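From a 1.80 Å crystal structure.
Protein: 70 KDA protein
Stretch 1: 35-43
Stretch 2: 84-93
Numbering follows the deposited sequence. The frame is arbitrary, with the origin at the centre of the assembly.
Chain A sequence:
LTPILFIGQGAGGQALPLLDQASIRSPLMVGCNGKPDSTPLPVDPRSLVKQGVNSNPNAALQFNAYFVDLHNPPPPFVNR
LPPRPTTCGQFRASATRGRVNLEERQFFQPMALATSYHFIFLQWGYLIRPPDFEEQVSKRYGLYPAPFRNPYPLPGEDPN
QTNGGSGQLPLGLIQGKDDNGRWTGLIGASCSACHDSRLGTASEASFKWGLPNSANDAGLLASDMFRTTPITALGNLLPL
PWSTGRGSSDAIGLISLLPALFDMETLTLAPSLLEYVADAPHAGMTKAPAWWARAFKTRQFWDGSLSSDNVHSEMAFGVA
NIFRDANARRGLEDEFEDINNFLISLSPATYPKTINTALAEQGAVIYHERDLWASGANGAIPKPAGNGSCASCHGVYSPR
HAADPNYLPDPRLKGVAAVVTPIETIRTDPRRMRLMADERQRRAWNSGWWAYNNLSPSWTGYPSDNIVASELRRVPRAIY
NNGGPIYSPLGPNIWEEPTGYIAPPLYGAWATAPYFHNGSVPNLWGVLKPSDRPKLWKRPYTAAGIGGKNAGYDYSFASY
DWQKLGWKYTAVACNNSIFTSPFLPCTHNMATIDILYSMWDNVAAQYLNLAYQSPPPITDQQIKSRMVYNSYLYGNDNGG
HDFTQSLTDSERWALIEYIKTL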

# COMPACT_ATOMS: atom_id res chain seq x y z
N LYS A 35 -4.61 15.04 26.86
CA LYS A 35 -5.99 15.01 27.35
C LYS A 35 -6.17 13.69 28.03
O LYS A 35 -5.55 12.69 27.64
CB LYS A 35 -7.02 15.20 26.23
CG LYS A 35 -6.93 16.49 25.41
CD LYS A 35 -6.96 17.73 26.30
CE LYS A 35 -7.87 18.81 25.77
NZ LYS A 35 -7.87 18.84 24.28
N PRO A 36 -6.99 13.67 29.07
CA PRO A 36 -7.21 12.43 29.76
C PRO A 36 -7.96 11.38 28.91
O PRO A 36 -8.63 11.72 27.93
CB PRO A 36 -8.04 12.86 30.98
CG PRO A 36 -8.69 14.15 30.56
CD PRO A 36 -7.68 14.82 29.71
N ASP A 37 -7.87 10.13 29.34
CA ASP A 37 -8.52 8.98 28.69
C ASP A 37 -10.03 9.16 28.44
O ASP A 37 -10.55 8.68 27.42
CB ASP A 37 -8.32 7.78 29.60
CG ASP A 37 -6.94 7.15 29.43
OD1 ASP A 37 -6.12 7.66 28.62
OD2 ASP A 37 -6.71 6.10 30.07
N SER A 38 -10.72 9.78 29.39
CA SER A 38 -12.15 9.89 29.30
C SER A 38 -12.49 10.99 28.31
O SER A 38 -13.65 11.14 27.95
CB SER A 38 -12.72 10.25 30.68
OG SER A 38 -12.27 11.57 30.99
N THR A 39 -11.54 11.75 27.81
CA THR A 39 -11.97 12.77 26.86
C THR A 39 -12.67 12.26 25.56
O THR A 39 -12.18 11.32 24.93
CB THR A 39 -11.01 13.98 26.66
OG1 THR A 39 -10.89 14.33 25.28
CG2 THR A 39 -9.74 13.85 27.27
N PRO A 40 -13.84 12.88 25.19
CA PRO A 40 -14.62 12.38 24.06
C PRO A 40 -13.73 12.49 22.84
O PRO A 40 -13.06 13.52 22.67
CB PRO A 40 -15.79 13.40 23.94
CG PRO A 40 -15.97 13.92 25.33
CD PRO A 40 -14.56 13.95 25.92
N LEU A 41 -13.70 11.46 22.00
CA LEU A 41 -12.75 11.47 20.88
C LEU A 41 -13.02 12.66 19.92
O LEU A 41 -14.16 12.94 19.56
CB LEU A 41 -12.86 10.14 20.12
CG LEU A 41 -11.65 9.69 19.28
CD1 LEU A 41 -10.37 9.50 20.10
CD2 LEU A 41 -12.02 8.41 18.55
N PRO A 42 -11.97 13.31 19.41
CA PRO A 42 -12.20 14.31 18.35
C PRO A 42 -12.93 13.73 17.11
O PRO A 42 -12.77 12.53 16.79
CB PRO A 42 -10.79 14.74 17.95
CG PRO A 42 -9.96 14.40 19.10
CD PRO A 42 -10.55 13.21 19.78
N VAL A 43 -13.66 14.58 16.38
CA VAL A 43 -14.34 14.20 15.15
C VAL A 43 -13.23 13.74 14.19
O VAL A 43 -12.13 14.31 14.17
CB VAL A 43 -15.13 15.41 14.54
CG1 VAL A 43 -15.46 15.17 13.08
CG2 VAL A 43 -16.45 15.67 15.31
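Stretch 2, residues 84-93: RPTTCGQFRA

Stretch 2 begins as a loop, Arg 84 to Thr 87, extended except at Thr 86, and turns into a helix at Cys 88 that runs on past Ala 93. Stretch 1 has no regular helix or strand; a type I beta turn from Pro 36 to Thr 39 leads into an extended run through Leu 41 and Pro 42. The two run in opposite senses: Leu 41 lies by Thr 86 and Thr 87, Asp 37 by Gly 89, and Lys 35 by Arg 92. The CA atoms of Asp 37 and Gly 89 are 3.7 Å apart.

A single beta bridge pairs Pro 40 with Thr 87. Its two hydrogen bonds are short: Leu 41 N gives to Thr 86 O at 2.8 Å, and Cys 88 N gives to Thr 39 O at 2.7 Å. Pro 40 has no amide hydrogen to offer.

The first turn of a helix leaves amides without a partner inside the helix. Stretch 1 supplies acceptors for two of them. Cys 88 N is met by Thr 39 O, as above, and Gly 89 N gives to Asp 37 O at 2.8 Å. The next amide is served within stretch 2: Gln 90 N gives to Thr 87 OG1 at 3.0 Å, the N-cap bond. From Phe 91 the helix satisfies itself, with Phe 91 N to Thr 87 O at 3.0 Å. Before the helix, Thr 86 N gives to Gln 90 OE1 at 2.9 Å.

Arg 92 reaches the start of stretch 1. Its NH2 gives to Lys 35 O at 3.0 Å and to Asp 37 OD1 at 3.0 Å, the latter a salt bridge. Both acceptors lie near the guanidinium plane. Arg 92 NH1 adds a weak bond to Lys 35 O at 3.3 Å and is also bonded elsewhere in the structure. Water 1 completes the group: it accepts from Arg 92 NE at 2.9 Å and donates to Asp 37 OD1 at 2.6 Å.

Gly 89 allows the close approach. An ideal CB there would lie 2.7 Å from Asp 37 CB, a clash.

Leu 41 is the main apolar contact. Its CD1 is 3.5 Å from Phe 91 CB and 4.3 Å from Cys 88 SG, and its CD2 is 4.3 Å from Pro 85 CB. Pro 42 CD lies 4.1 Å from Cys 88 SG. Cys 88 is buried and is bonded covalently to a group elsewhere in the structure.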

# COMPACT_ATOMS: atom_id res chain seq x y z
N ARG A 84 -16.95 1.93 17.08
CA ARG A 84 -15.62 2.42 17.11
C ARG A 84 -15.36 3.08 18.49
O ARG A 84 -16.33 3.39 19.25
CB ARG A 84 -15.46 3.48 15.99
CG ARG A 84 -15.34 2.91 14.58
CD ARG A 84 -14.92 4.00 13.58
NE ARG A 84 -13.77 4.74 14.16
CZ ARG A 84 -12.52 4.28 14.15
NH1 ARG A 84 -12.20 3.12 13.54
NH2 ARG A 84 -11.59 4.96 14.78
N PRO A 85 -14.10 3.40 18.80
CA PRO A 85 -13.73 4.08 20.08
C PRO A 85 -14.47 5.41 20.17
O PRO A 85 -14.64 6.05 19.14
CB PRO A 85 -12.23 4.38 19.91
CG PRO A 85 -11.76 3.24 19.03
CD PRO A 85 -12.90 2.96 18.06
N THR A 86 -14.87 5.81 21.40
CA THR A 86 -15.65 7.05 21.58
C THR A 86 -14.86 8.01 22.47
O THR A 86 -15.24 9.19 22.63
CB THR A 86 -17.00 6.79 22.27
OG1 THR A 86 -16.73 6.20 23.54
CG2 THR A 86 -17.90 5.84 21.41
N THR A 87 -13.76 7.51 23.07
CA THR A 87 -12.89 8.33 23.93
C THR A 87 -11.41 8.27 23.57
O THR A 87 -10.98 7.35 22.89
CB THR A 87 -12.96 7.90 25.40
OG1 THR A 87 -12.25 6.66 25.58
CG2 THR A 87 -14.44 7.81 25.88
N CYS A 88 -10.67 9.25 23.99
CA CYS A 88 -9.24 9.23 23.73
C CYS A 88 -8.58 7.96 24.28
O CYS A 88 -7.71 7.41 23.65
CB CYS A 88 -8.58 10.46 24.30
SG CYS A 88 -8.98 11.99 23.36
N GLY A 89 -9.00 7.51 25.47
CA GLY A 89 -8.37 6.35 26.06
C GLY A 89 -8.66 5.09 25.25
O GLY A 89 -7.77 4.26 25.03
N GLN A 90 -9.90 4.92 24.84
CA GLN A 90 -10.31 3.79 23.98
C GLN A 90 -9.51 3.76 22.70
O GLN A 90 -8.96 2.71 22.31
CB GLN A 90 -11.78 3.83 23.68
CG GLN A 90 -12.63 3.39 24.88
CD GLN A 90 -14.12 3.52 24.50
OE1 GLN A 90 -14.46 3.73 23.35
NE2 GLN A 90 -15.01 3.37 25.50
N PHE A 91 -9.34 4.92 22.08
CA PHE A 91 -8.61 4.96 20.82
C PHE A 91 -7.12 4.62 21.00
O PHE A 91 -6.53 3.74 20.26
CB PHE A 91 -8.76 6.35 20.21
CG PHE A 91 -8.00 6.54 18.92
CD1 PHE A 91 -8.44 5.92 17.74
CD2 PHE A 91 -6.87 7.32 18.88
CE1 PHE A 91 -7.73 6.09 16.53
CE2 PHE A 91 -6.15 7.46 17.70
CZ PHE A 91 -6.59 6.84 16.52
N ARG A 92 -6.54 5.23 22.05
CA ARG A 92 -5.10 5.05 22.31
C ARG A 92 -4.83 3.57 22.65
O ARG A 92 -3.81 3.04 22.24
CB ARG A 92 -4.59 6.01 23.44
CG ARG A 92 -4.59 7.47 22.99
CD ARG A 92 -3.81 8.37 23.94
NE ARG A 92 -4.58 8.61 25.13
CZ ARG A 92 -4.97 9.81 25.58
NH1 ARG A 92 -4.60 10.92 24.98
NH2 ARG A 92 -5.72 9.87 26.70
N ALA A 93 -5.75 2.93 23.38
CA ALA A 93 -5.53 1.51 23.74
C ALA A 93 -5.63 0.69 22.45
O ALA A 93 -4.86 -0.23 22.22
CB ALA A 93 -6.66 1.06 24.65
O HOH W 1 -4.51 6.37 26.98